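Local coordinates for protein bottromycin amidohydrolase (Streptomyces purpureus, PDB 6I5S) that probably uses two zinc ions to hydrolyse an amide in a thiazoline-bearing precursor, acting as the gatekeeper of bottromycin biosynthesis, at residues A[46-51]-A[86-91]; A[399-404]-A[422-427]; A[271-276]-A[365-370]; A[115-120]-A[141-146]. All coordinates share one frame; numbering follows the deposited sequence.

Contact 1: A[46-51]-A[86-91]; sequences IDAATG and VTPGFV
Ile-46 and Ala-48 meet Val-86, Thr-87 and Pro-88 in a small buried contact, one backbone bond with a thin apolar layer around it, where the chain leaving strand 43-45 draws away from its parallel neighbour, strand 84-95. The bond runs from Ile-46 N to Val-86 O at 2.8 Å. It is close to straight, 171° at the hydrogen. Ile-46 carries most of the rest. Its CB lies 3.5 Å from Val-86 O, so the branch rests on the same carbonyl that its amide grips. Farther out, Ile-46 CD1 comes within 4.2 Å of Thr-87 CG2, and the two side chains lie side by side, pointing the same way. Thr-87 turns its methyl to that place by setting CG2 anti to its own carbonyl carbon, with OG1 between N and C (chi1 69°). OG1 gives its proton to Pro-88 O at 3.1 Å, from above the carbonyl plane. Two residues along the loop, Ala-48 CB touches Pro-88 CG at 4.1 Å. The loop then curls back on itself with Gly-51 N bonded to Asp-47 O, while Ala-48 also touches Thr-382 and Ala-383. Beyond Pro-88 the strand breaks at Gly-89 and resumes toward the zinc ligands His-94 and His-96. This fits the amidohydrolase fold, in which a strand passes from the small beta domain into the first strand of the metal-binding barrel.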
loop_
_atom_site.group_PDB
_atom_site.type_symbol
_atom_site.label_atom_id
_atom_site.label_comp_id
_atom_site.label_asym_id
_atom_site.label_seq_id
_atom_site.Cartn_x
_atom_site.Cartn_y
_atom_site.Cartn_z
ATOM N N ILE A 46 -10.577 -18.150 -1.772
ATOM C CA ILE A 46 -10.217 -18.007 -0.365
ATOM C C ILE A 46 -10.968 -16.816 0.224
ATOM O O ILE A 46 -10.969 -15.716 -0.350
ATOM C CB ILE A 46 -8.696 -17.863 -0.221
ATOM C CG1 ILE A 46 -8.023 -19.170 -0.716
ATOM C CG2 ILE A 46 -8.306 -17.553 1.211
ATOM C CD1 ILE A 46 -6.517 -19.087 -0.735
ATOM N N ASP A 47 -11.647 -17.055 1.340
ATOM C CA ASP A 47 -12.496 -16.045 1.972
ATOM C C ASP A 47 -11.623 -14.967 2.583
ATOM O O ASP A 47 -10.812 -15.253 3.457
ATOM C CB ASP A 47 -13.374 -16.679 3.052
ATOM C CG ASP A 47 -14.469 -15.742 3.547
ATOM O OD1 ASP A 47 -14.692 -14.697 2.910
ATOM O OD2 ASP A 47 -15.114 -16.055 4.573
ATOM N N ALA A 48 -11.797 -13.727 2.132
ATOM C CA ALA A 48 -10.883 -12.653 2.515
ATOM C C ALA A 48 -10.820 -12.447 4.026
ATOM O O ALA A 48 -9.834 -11.889 4.520
ATOM C CB ALA A 48 -11.290 -11.350 1.827
ATOM N N ALA A 49 -11.844 -12.877 4.764
ATOM C CA ALA A 49 -11.879 -12.727 6.213
ATOM C C ALA A 49 -11.297 -13.927 6.962
ATOM O O ALA A 49 -10.534 -13.745 7.919
ATOM C CB ALA A 49 -13.321 -12.485 6.664
ATOM N N THR A 50 -11.646 -15.153 6.563
ATOM C CA THR A 50 -11.320 -16.340 7.345
ATOM C C THR A 50 -10.146 -17.148 6.808
ATOM O O THR A 50 -9.611 -17.983 7.541
ATOM C CB THR A 50 -12.534 -17.270 7.419
ATOM O OG1 THR A 50 -12.639 -18.008 6.199
ATOM C CG2 THR A 50 -13.815 -16.460 7.600
ATOM N N GLY A 51 -9.761 -16.969 5.547
ATOM C CA GLY A 51 -8.697 -17.753 4.968
ATOM C C GLY A 51 -9.097 -19.151 4.578
ATOM O O GLY A 51 -8.262 -19.887 4.026
ATOM N N VAL A 86 -7.540 -18.682 -5.187
ATOM C CA VAL A 86 -7.701 -17.299 -5.595
ATOM C C VAL A 86 -8.009 -16.439 -4.390
ATOM O O VAL A 86 -8.860 -16.787 -3.566
ATOM C CB VAL A 86 -8.810 -17.172 -6.651
ATOM C CG1 VAL A 86 -9.235 -15.769 -6.831
ATOM C CG2 VAL A 86 -8.278 -17.739 -7.974
ATOM N N THR A 87 -7.348 -15.291 -4.319
ATOM C CA THR A 87 -7.700 -14.224 -3.404
ATOM C C THR A 87 -8.143 -12.977 -4.161
ATOM O O THR A 87 -7.795 -12.794 -5.331
ATOM C CB THR A 87 -6.509 -13.847 -2.497
ATOM O OG1 THR A 87 -5.476 -13.220 -3.271
ATOM C CG2 THR A 87 -5.913 -15.097 -1.875
ATOM N N PRO A 88 -8.878 -12.081 -3.504
ATOM C CA PRO A 88 -9.052 -10.739 -4.047
ATOM C C PRO A 88 -7.689 -10.107 -4.273
ATOM O O PRO A 88 -6.686 -10.439 -3.628
ATOM C CB PRO A 88 -9.808 -10.018 -2.940
ATOM C CG PRO A 88 -10.487 -11.073 -2.184
ATOM C CD PRO A 88 -9.513 -12.197 -2.167
ATOM N N GLY A 89 -7.649 -9.161 -5.192
ATOM C CA GLY A 89 -6.429 -8.406 -5.399
ATOM C C GLY A 89 -6.064 -7.624 -4.155
ATOM O O GLY A 89 -6.936 -7.201 -3.407
ATOM N N PHE A 90 -4.754 -7.454 -3.947
ATOM C CA PHE A 90 -4.225 -6.759 -2.776
ATOM C C PHE A 90 -4.260 -5.248 -2.963
ATOM O O PHE A 90 -4.217 -4.726 -4.089
ATOM C CB PHE A 90 -2.766 -7.174 -2.504
ATOM C CG PHE A 90 -2.572 -8.653 -2.454
ATOM C CD1 PHE A 90 -3.498 -9.469 -1.836
ATOM C CD2 PHE A 90 -1.490 -9.228 -3.057
ATOM C CE1 PHE A 90 -3.361 -10.865 -1.858
ATOM C CE2 PHE A 90 -1.348 -10.645 -3.067
ATOM C CZ PHE A 90 -2.296 -11.428 -2.445
ATOM N N VAL A 91 -4.307 -4.553 -1.822
ATOM C CA VAL A 91 -4.308 -3.092 -1.779
ATOM C C VAL A 91 -3.143 -2.645 -0.922
ATOM O O VAL A 91 -3.101 -2.936 0.289
ATOM C CB VAL A 91 -5.620 -2.528 -1.216
ATOM C CG1 VAL A 91 -5.600 -0.960 -1.400
ATOM C CG2 VAL A 91 -6.821 -3.175 -1.935
#

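Contact 2: A[399-404]-A[422-427]; sequences RADLVF and VLVDGV
Leu-402 and Leu-423 lie side by side and point the same way, with Leu-402 CD1 4.0 Å from Leu-423 CD2, above an antiparallel hydrogen-bonded pair. Both backbone bonds of the pair are made: Leu-423 N to Leu-402 O, and Leu-402 N to Leu-423 O. With CG anti to its backbone N (chi1 -168°), Leu-423 sets CG 3.4 Å from Ala-400 O; its CD2 lies 3.7 Å from Ala-400 CB. Phe-404 slants across it, CE2 meeting Leu-423 CB at 3.9 Å. Val-403 and Val-422 form the next pair, non-hydrogen-bonded, on the opposite face. At the other end Asp-401 works with both oxygens. OD1 takes the N-H of Asp-425 at 2.8 Å, nearly in line with its C-O bond, and OD2 is met on the syn side by Arg-399 NE in a 2.6 Å salt bridge. The Arg-399 chain crosses Asp-425 at about a right angle, its CD 3.5 Å from Asp-425 OD1, whose charge partner is Arg-133. Gly-426 N gives its hydrogen to Ala-400 O, inside the type I' turn from Val-424 to Val-427. That turn leads into strand 427-430, strand 84-95 flanks 402-405 on its other side, and Val-61 of strand 57-62 packs on Ala-400 and Leu-423.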
loop_
_atom_site.group_PDB
_atom_site.type_symbol
_atom_site.label_atom_id
_atom_site.label_comp_id
_atom_site.label_asym_id
_atom_site.label_seq_id
_atom_site.Cartn_x
_atom_site.Cartn_y
_atom_site.Cartn_z
ATOM N N ARG A 399 -15.415 -5.799 -10.090
ATOM C CA ARG A 399 -14.263 -5.803 -10.970
ATOM C C ARG A 399 -13.425 -7.047 -10.709
ATOM O O ARG A 399 -13.182 -7.456 -9.577
ATOM C CB ARG A 399 -13.415 -4.536 -10.787
ATOM C CG ARG A 399 -12.228 -4.430 -11.768
ATOM C CD ARG A 399 -11.556 -3.058 -11.828
ATOM N NE ARG A 399 -11.094 -2.587 -10.518
ATOM C CZ ARG A 399 -11.517 -1.482 -9.914
ATOM N NH1 ARG A 399 -12.406 -0.701 -10.494
ATOM N NH2 ARG A 399 -11.039 -1.156 -8.723
ATOM N N ALA A 400 -12.968 -7.662 -11.780
ATOM C CA ALA A 400 -12.224 -8.911 -11.689
ATOM C C ALA A 400 -10.763 -8.575 -11.432
ATOM O O ALA A 400 -9.911 -8.568 -12.327
ATOM C CB ALA A 400 -12.420 -9.726 -12.955
ATOM N N ASP A 401 -10.498 -8.248 -10.176
ATOM C CA ASP A 401 -9.173 -8.036 -9.628
ATOM C C ASP A 401 -8.919 -9.187 -8.641
ATOM O O ASP A 401 -9.440 -9.180 -7.521
ATOM C CB ASP A 401 -9.097 -6.707 -8.879
ATOM C CG ASP A 401 -9.286 -5.473 -9.747
ATOM O OD1 ASP A 401 -8.943 -5.448 -10.958
ATOM O OD2 ASP A 401 -9.797 -4.464 -9.179
ATOM N N LEU A 402 -8.082 -10.140 -9.020
ATOM C CA LEU A 402 -7.921 -11.375 -8.259
ATOM C C LEU A 402 -6.489 -11.857 -8.369
ATOM O O LEU A 402 -5.826 -11.581 -9.364
ATOM C CB LEU A 402 -8.849 -12.455 -8.803
ATOM C CG LEU A 402 -10.355 -12.198 -8.750
ATOM C CD1 LEU A 402 -11.116 -13.287 -9.530
ATOM C CD2 LEU A 402 -10.775 -12.163 -7.265
ATOM N N VAL A 403 -6.032 -12.626 -7.377
ATOM C CA VAL A 403 -4.689 -13.194 -7.391
ATOM C C VAL A 403 -4.793 -14.714 -7.376
ATOM O O VAL A 403 -5.567 -15.282 -6.605
ATOM C CB VAL A 403 -3.860 -12.712 -6.197
ATOM C CG1 VAL A 403 -2.407 -13.052 -6.389
ATOM C CG2 VAL A 403 -4.034 -11.184 -6.013
ATOM N N PHE A 404 -4.026 -15.363 -8.234
ATOM C CA PHE A 404 -4.126 -16.796 -8.496
ATOM C C PHE A 404 -2.857 -17.521 -8.049
ATOM O O PHE A 404 -1.751 -17.046 -8.312
ATOM C CB PHE A 404 -4.292 -17.047 -9.982
ATOM C CG PHE A 404 -5.642 -16.724 -10.518
ATOM C CD1 PHE A 404 -6.458 -17.736 -10.977
ATOM C CD2 PHE A 404 -6.103 -15.417 -10.593
ATOM C CE1 PHE A 404 -7.709 -17.462 -11.517
ATOM C CE2 PHE A 404 -7.336 -15.149 -11.126
ATOM C CZ PHE A 404 -8.152 -16.170 -11.577
ATOM N N VAL A 422 -2.074 -12.964 -12.023
ATOM C CA VAL A 422 -2.754 -11.800 -11.443
ATOM C C VAL A 422 -3.761 -11.332 -12.482
ATOM O O VAL A 422 -3.384 -11.045 -13.616
ATOM C CB VAL A 422 -1.794 -10.656 -11.072
ATOM C CG1 VAL A 422 -2.574 -9.426 -10.561
ATOM C CG2 VAL A 422 -0.810 -11.083 -10.029
ATOM N N LEU A 423 -5.028 -11.320 -12.104
ATOM C CA LEU A 423 -6.111 -10.785 -12.931
ATOM C C LEU A 423 -6.363 -9.337 -12.559
ATOM O O LEU A 423 -6.696 -9.041 -11.402
ATOM C CB LEU A 423 -7.374 -11.595 -12.696
ATOM C CG LEU A 423 -8.561 -11.416 -13.624
ATOM C CD1 LEU A 423 -8.228 -11.816 -15.050
ATOM C CD2 LEU A 423 -9.687 -12.275 -13.104
ATOM N N VAL A 424 -6.236 -8.430 -13.537
ATOM C CA VAL A 424 -6.315 -6.995 -13.290
ATOM C C VAL A 424 -7.384 -6.460 -14.209
ATOM O O VAL A 424 -7.155 -6.393 -15.428
ATOM C CB VAL A 424 -4.996 -6.265 -13.563
ATOM C CG1 VAL A 424 -5.112 -4.804 -13.129
ATOM C CG2 VAL A 424 -3.839 -6.943 -12.975
ATOM N N ASP A 425 -8.527 -6.071 -13.647
ATOM C CA ASP A 425 -9.670 -5.572 -14.465
ATOM C C ASP A 425 -9.889 -6.523 -15.640
ATOM O O ASP A 425 -10.115 -6.099 -16.785
ATOM C CB ASP A 425 -9.423 -4.130 -14.946
ATOM C CG ASP A 425 -10.659 -3.461 -15.509
ATOM O OD1 ASP A 425 -11.796 -3.931 -15.251
ATOM O OD2 ASP A 425 -10.505 -2.418 -16.214
ATOM N N GLY A 426 -9.807 -7.827 -15.364
ATOM C CA GLY A 426 -10.055 -8.860 -16.396
ATOM C C GLY A 426 -8.890 -9.309 -17.250
ATOM O O GLY A 426 -9.017 -10.329 -17.961
ATOM N N VAL A 427 -7.771 -8.596 -17.258
ATOM C CA VAL A 427 -6.605 -9.056 -18.016
ATOM C C VAL A 427 -5.849 -10.053 -17.149
ATOM O O VAL A 427 -5.470 -9.734 -16.017
ATOM C CB VAL A 427 -5.692 -7.886 -18.406
ATOM C CG1 VAL A 427 -4.394 -8.387 -18.987
ATOM C CG2 VAL A 427 -6.403 -6.925 -19.345
#

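Contact 3: A[271-276]-A[365-370]; sequences PTLVAW and AELTRA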
loop_
_atom_site.group_PDB
_atom_site.type_symbol
_atom_site.label_atom_id
_atom_site.label_comp_id
_atom_site.label_asym_id
_atom_site.label_seq_id
_atom_site.Cartn_x
_atom_site.Cartn_y
_atom_site.Cartn_z
ATOM N N PRO A 271 -0.270 0.704 10.008
ATOM C CA PRO A 271 0.939 0.992 10.812
ATOM C C PRO A 271 2.225 1.165 10.018
ATOM O O PRO A 271 3.202 1.690 10.571
ATOM C CB PRO A 271 1.030 -0.221 11.762
ATOM C CG PRO A 271 0.279 -1.332 11.065
ATOM C CD PRO A 271 -0.843 -0.629 10.274
ATOM N N THR A 272 2.269 0.720 8.764
ATOM C CA THR A 272 3.457 0.768 7.911
ATOM C C THR A 272 4.705 0.348 8.667
ATOM O O THR A 272 5.708 1.050 8.713
ATOM C CB THR A 272 3.665 2.135 7.245
ATOM O OG1 THR A 272 3.980 3.130 8.203
ATOM C CG2 THR A 272 2.430 2.591 6.513
ATOM N N LEU A 273 4.667 -0.893 9.165
ATOM C CA LEU A 273 5.789 -1.378 9.977
ATOM C C LEU A 273 7.053 -1.500 9.133
ATOM O O LEU A 273 8.174 -1.234 9.617
ATOM C CB LEU A 273 5.444 -2.719 10.612
ATOM C CG LEU A 273 4.273 -2.616 11.585
ATOM C CD1 LEU A 273 3.798 -4.040 11.954
ATOM C CD2 LEU A 273 4.629 -1.844 12.901
ATOM N N VAL A 274 6.892 -1.916 7.873
ATOM C CA VAL A 274 8.045 -2.043 6.963
ATOM C C VAL A 274 8.782 -0.724 6.806
ATOM O O VAL A 274 10.017 -0.711 6.668
ATOM C CB VAL A 274 7.600 -2.599 5.599
ATOM C CG1 VAL A 274 6.553 -1.699 4.922
ATOM C CG2 VAL A 274 8.815 -2.849 4.675
ATOM N N ALA A 275 8.057 0.395 6.822
ATOM C CA ALA A 275 8.702 1.714 6.721
ATOM C C ALA A 275 9.404 2.126 8.017
ATOM O O ALA A 275 10.516 2.679 7.984
ATOM C CB ALA A 275 7.634 2.766 6.311
ATOM N N TRP A 276 8.759 1.922 9.164
ATOM C CA TRP A 276 9.464 2.068 10.454
ATOM C C TRP A 276 10.774 1.279 10.472
ATOM O O TRP A 276 11.821 1.790 10.873
ATOM C CB TRP A 276 8.565 1.580 11.578
ATOM C CG TRP A 276 7.573 2.546 12.169
ATOM C CD1 TRP A 276 6.209 2.550 11.957
ATOM C CD2 TRP A 276 7.852 3.597 13.085
ATOM N NE1 TRP A 276 5.618 3.533 12.725
ATOM C CE2 TRP A 276 6.601 4.188 13.437
ATOM C CE3 TRP A 276 9.027 4.067 13.703
ATOM C CZ2 TRP A 276 6.498 5.244 14.352
ATOM C CZ3 TRP A 276 8.917 5.105 14.630
ATOM C CH2 TRP A 276 7.651 5.701 14.923
ATOM N N ALA A 365 4.833 -9.744 6.271
ATOM C CA ALA A 365 5.765 -10.464 7.153
ATOM C C ALA A 365 5.902 -9.776 8.521
ATOM O O ALA A 365 5.932 -10.443 9.551
ATOM C CB ALA A 365 7.125 -10.588 6.459
ATOM N N GLU A 366 5.990 -8.443 8.552
ATOM C CA GLU A 366 6.010 -7.732 9.831
ATOM C C GLU A 366 4.777 -8.038 10.671
ATOM O O GLU A 366 4.888 -8.270 11.887
ATOM C CB GLU A 366 6.088 -6.212 9.640
ATOM C CG GLU A 366 7.396 -5.660 9.060
ATOM C CD GLU A 366 8.518 -5.511 10.040
ATOM O OE1 GLU A 366 8.257 -5.516 11.260
ATOM O OE2 GLU A 366 9.693 -5.369 9.593
ATOM N N LEU A 367 3.595 -8.017 10.050
ATOM C CA LEU A 367 2.360 -8.228 10.793
ATOM C C LEU A 367 2.239 -9.672 11.278
ATOM O O LEU A 367 1.804 -9.920 12.407
ATOM C CB LEU A 367 1.168 -7.850 9.903
ATOM C CG LEU A 367 1.045 -6.346 9.626
ATOM C CD1 LEU A 367 0.112 -6.108 8.467
ATOM C CD2 LEU A 367 0.504 -5.665 10.895
ATOM N N THR A 368 2.652 -10.646 10.459
ATOM C CA THR A 368 2.572 -12.028 10.928
ATOM C C THR A 368 3.659 -12.348 11.963
ATOM O O THR A 368 3.411 -13.136 12.890
ATOM C CB THR A 368 2.655 -13.016 9.739
ATOM O OG1 THR A 368 3.825 -12.772 8.940
ATOM C CG2 THR A 368 1.415 -12.848 8.864
ATOM N N ARG A 369 4.850 -11.731 11.846
ATOM C CA ARG A 369 5.864 -11.881 12.896
ATOM C C ARG A 369 5.338 -11.406 14.240
ATOM O O ARG A 369 5.696 -11.959 15.274
ATOM C CB ARG A 369 7.151 -11.107 12.578
ATOM C CG ARG A 369 8.054 -11.770 11.581
ATOM C CD ARG A 369 9.481 -11.214 11.608
ATOM N NE ARG A 369 9.665 -9.819 11.205
ATOM C CZ ARG A 369 9.754 -9.356 9.970
ATOM N NH1 ARG A 369 9.677 -10.136 8.918
ATOM N NH2 ARG A 369 9.964 -8.081 9.815
ATOM N N ALA A 370 4.522 -10.346 14.240
ATOM C CA ALA A 370 3.901 -9.825 15.455
ATOM C C ALA A 370 2.790 -10.710 15.994
ATOM O O ALA A 370 2.332 -10.479 17.124
ATOM C CB ALA A 370 3.368 -8.415 15.184
#
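Leu-273 lays its CB against the stem of Glu-366, CB to CB at 3.7 Å, the two side chains slanting across each other. From there Leu-273 reaches on to Leu-367, where Leu-273 CD1 and Leu-367 CD2 approach to 3.8 Å with the chains at about a right angle. Pro-271 CG reaches the same Leu-367 methyl at 4.3 Å, so CD2 is touched by two residues of the facing segment. Leu-329 of helix 316-338 also packs on Leu-273. Glu-366 is an apolar spacer near its backbone and an acid at its tip. The chain bends at chi2 (-80°), which carries CD round close to Leu-273 CB. Glu-366 CG lies 4.0 Å from Val-274 N. The carboxylate stays inside its own helix for one partner, OE2 meeting Arg-369 NH2 at 2.7 Å, and finds a second in Arg-277 of the facing helix. An alanine here would probably leave Arg-277 and Arg-369 without their shared counter-charge and open a gap where CG and the carboxylate lie against Leu-273. No hydrogen bond joins the two segments directly. Helix 273-280 follows strand 268-270, and the arrangement is consistent with the strand-to-helix connections over the metal end of an amidohydrolase barrel, since Thr-272 OG1 is hydrogen-bonded to ND1 of the zinc ligand His-229. Val-274 itself stands about 11 Å from a zinc ion by its side chain. At the start of this helix the N-H groups of Leu-273 and Val-274 are taken by the two carboxylate oxygens of Glu-363, one turn before Glu-366 on helix 358-369.

Contact 4: A[115-120]-A[141-146]; sequences RQLWGE and WVTAGV
Gln-116 is hydrogen-bonded to the facing chain through both its backbone groups. Its N-H goes to Trp-141 O at 2.8 Å, and its carbonyl receives the N-H of Thr-143 at 3.2 Å. Its side chain turns elsewhere: NE2 gives a 174° bond to Trp-118 O, and OE1 accepts from Val-97 N. Arg-115 and Trp-141 run side by side, CD of the arginine over one face of the indole near its rim, 3.9 Å from CE3. The guanidinium goes on to Ala-93 O, Ser-226 and a salt bridge with Glu-228. These are the parallel strands 111-116 and 139-142 of a beta-alpha-beta crossover through helix 121-132, and past their ends the loops stay knitted together near the metal site. Thr-143 OG1 does the knitting, taking the N-H of Gly-119 at 3.2 Å and giving its proton to Gly-145 O at 3.0 Å. An alanine here would probably cost Gly-119 N and Gly-145 O this shared side-chain partner and leave the two loops freer to shift. Gly-119 CA lies 3.6 Å from Val-142 CG1, where a side chain would clash with that methyl and with Thr-143 O. Leu-117 turns its carbonyl to NZ of the carboxylated lysine at position 183, a ligand of both zinc ions, while its side chain comes within about 5 Å of a zinc.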
loop_
_atom_site.group_PDB
_atom_site.type_symbol
_atom_site.label_atom_id
_atom_site.label_comp_id
_atom_site.label_asym_id
_atom_site.label_seq_id
_atom_site.Cartn_x
_atom_site.Cartn_y
_atom_site.Cartn_z
ATOM N N ARG A 115 -3.707 3.120 -2.136
ATOM C CA ARG A 115 -3.970 4.483 -1.659
ATOM C C ARG A 115 -2.710 5.310 -1.873
ATOM O O ARG A 115 -1.629 5.020 -1.332
ATOM C CB ARG A 115 -4.408 4.515 -0.198
ATOM C CG ARG A 115 -5.679 3.757 0.063
ATOM C CD ARG A 115 -6.293 4.105 1.445
ATOM N NE ARG A 115 -5.306 3.976 2.547
ATOM C CZ ARG A 115 -5.479 4.403 3.794
ATOM N NH1 ARG A 115 -4.529 4.251 4.708
ATOM N NH2 ARG A 115 -6.623 4.979 4.204
ATOM N N GLN A 116 -2.865 6.357 -2.648
ATOM C CA GLN A 116 -1.823 7.350 -2.899
ATOM C C GLN A 116 -2.011 8.467 -1.899
ATOM O O GLN A 116 -2.882 9.322 -2.070
ATOM C CB GLN A 116 -1.910 7.892 -4.315
ATOM C CG GLN A 116 -0.908 9.003 -4.603
ATOM C CD GLN A 116 0.524 8.505 -4.612
ATOM O OE1 GLN A 116 0.791 7.340 -4.895
ATOM N NE2 GLN A 116 1.447 9.383 -4.295
ATOM N N LEU A 117 -1.191 8.458 -0.857
ATOM C CA LEU A 117 -1.401 9.363 0.269
ATOM C C LEU A 117 -0.661 10.684 0.111
ATOM O O LEU A 117 -0.558 11.456 1.074
ATOM C CB LEU A 117 -1.031 8.632 1.580
ATOM C CG LEU A 117 -2.313 8.389 2.379
ATOM C CD1 LEU A 117 -3.359 7.621 1.635
ATOM C CD2 LEU A 117 -1.981 7.684 3.665
ATOM N N TRP A 118 -0.195 10.990 -1.086
ATOM C CA TRP A 118 0.230 12.316 -1.471
ATOM C C TRP A 118 -0.206 12.457 -2.922
ATOM O O TRP A 118 0.597 12.378 -3.821
ATOM C CB TRP A 118 1.742 12.505 -1.320
ATOM C CG TRP A 118 2.120 13.882 -1.076
ATOM C CD1 TRP A 118 1.897 14.955 -1.886
ATOM C CD2 TRP A 118 2.814 14.367 0.073
ATOM N NE1 TRP A 118 2.409 16.096 -1.303
ATOM C CE2 TRP A 118 2.983 15.756 -0.102
ATOM C CE3 TRP A 118 3.311 13.760 1.239
ATOM C CZ2 TRP A 118 3.632 16.552 0.844
ATOM C CZ3 TRP A 118 3.949 14.553 2.182
ATOM C CH2 TRP A 118 4.104 15.935 1.976
ATOM N N GLY A 119 -1.509 12.614 -3.129
ATOM C CA GLY A 119 -2.052 12.578 -4.480
ATOM C C GLY A 119 -1.835 13.865 -5.251
ATOM O O GLY A 119 -1.816 14.976 -4.721
ATOM N N GLU A 120 -1.757 13.694 -6.560
ATOM C CA GLU A 120 -1.556 14.772 -7.535
ATOM C C GLU A 120 -2.483 14.558 -8.731
ATOM O O GLU A 120 -3.043 13.471 -8.899
ATOM C CB GLU A 120 -0.115 14.789 -8.064
ATOM C CG GLU A 120 0.911 15.135 -7.011
ATOM C CD GLU A 120 2.302 15.366 -7.590
ATOM O OE1 GLU A 120 2.412 15.731 -8.777
ATOM O OE2 GLU A 120 3.289 15.176 -6.849
ATOM N N TRP A 141 -6.463 5.253 -5.328
ATOM C CA TRP A 141 -7.343 6.031 -4.464
ATOM C C TRP A 141 -6.488 7.222 -4.041
ATOM O O TRP A 141 -5.397 7.042 -3.502
ATOM C CB TRP A 141 -7.836 5.203 -3.278
ATOM C CG TRP A 141 -8.768 5.810 -2.306
ATOM C CD1 TRP A 141 -10.123 5.633 -2.273
ATOM C CD2 TRP A 141 -8.458 6.660 -1.200
ATOM N NE1 TRP A 141 -10.670 6.296 -1.224
ATOM C CE2 TRP A 141 -9.672 6.940 -0.548
ATOM C CE3 TRP A 141 -7.280 7.227 -0.708
ATOM C CZ2 TRP A 141 -9.740 7.774 0.560
ATOM C CZ3 TRP A 141 -7.343 8.020 0.428
ATOM C CH2 TRP A 141 -8.565 8.304 1.030
ATOM N N VAL A 142 -6.926 8.438 -4.361
ATOM C CA VAL A 142 -6.002 9.563 -4.475
ATOM C C VAL A 142 -6.412 10.668 -3.491
ATOM O O VAL A 142 -7.533 11.182 -3.583
ATOM C CB VAL A 142 -5.990 10.090 -5.919
ATOM C CG1 VAL A 142 -4.985 11.210 -6.046
ATOM C CG2 VAL A 142 -5.738 8.921 -6.890
ATOM N N THR A 143 -5.486 11.109 -2.611
ATOM C CA THR A 143 -5.799 12.287 -1.807
ATOM C C THR A 143 -5.475 13.567 -2.575
ATOM O O THR A 143 -4.693 13.564 -3.532
ATOM C CB THR A 143 -5.003 12.318 -0.489
ATOM O OG1 THR A 143 -3.606 12.398 -0.776
ATOM C CG2 THR A 143 -5.245 11.101 0.288
ATOM N N ALA A 144 -6.122 14.658 -2.185
ATOM C CA ALA A 144 -5.860 15.963 -2.771
ATOM C C ALA A 144 -4.612 16.546 -2.101
ATOM O O ALA A 144 -4.673 17.477 -1.293
ATOM C CB ALA A 144 -7.056 16.892 -2.590
ATOM N N GLY A 145 -3.467 15.998 -2.474
ATOM C CA GLY A 145 -2.247 16.474 -1.869
ATOM C C GLY A 145 -2.272 16.130 -0.383
ATOM O O GLY A 145 -2.891 15.150 0.043
ATOM N N VAL A 146 -1.658 16.983 0.409
ATOM C CA VAL A 146 -1.624 16.812 1.864
ATOM C C VAL A 146 -1.848 18.196 2.466
ATOM O O VAL A 146 -1.295 19.195 1.986
ATOM C CB VAL A 146 -0.309 16.202 2.405
ATOM C CG1 VAL A 146 -0.088 14.793 1.854
ATOM C CG2 VAL A 146 0.848 17.094 2.136
#

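Overall arrangement
All four contacts are largely buried. Contacts 1, 2 and 4 share one mixed sheet, with strand 84-95 lying between 402-405 and 111-116. Contacts 1 and 2 touch directly, probably through hydrogen bonds from Val-403 N to Thr-87 O and from Gly-89 N to Asp-401 O. Contact 3 stands apart, joining helices rather than strands: its apolar stems meet without a bond across, while its acid pairs with arginines. Backbone bonding carries contacts 2 and 4, supplemented by an aspartate in one and a threonine hydroxyl in the other. Contacts 3 and 4 lie on opposite sides of the chain's centre, and a residue in a segment of each is hydrogen-bonded to a zinc ligand.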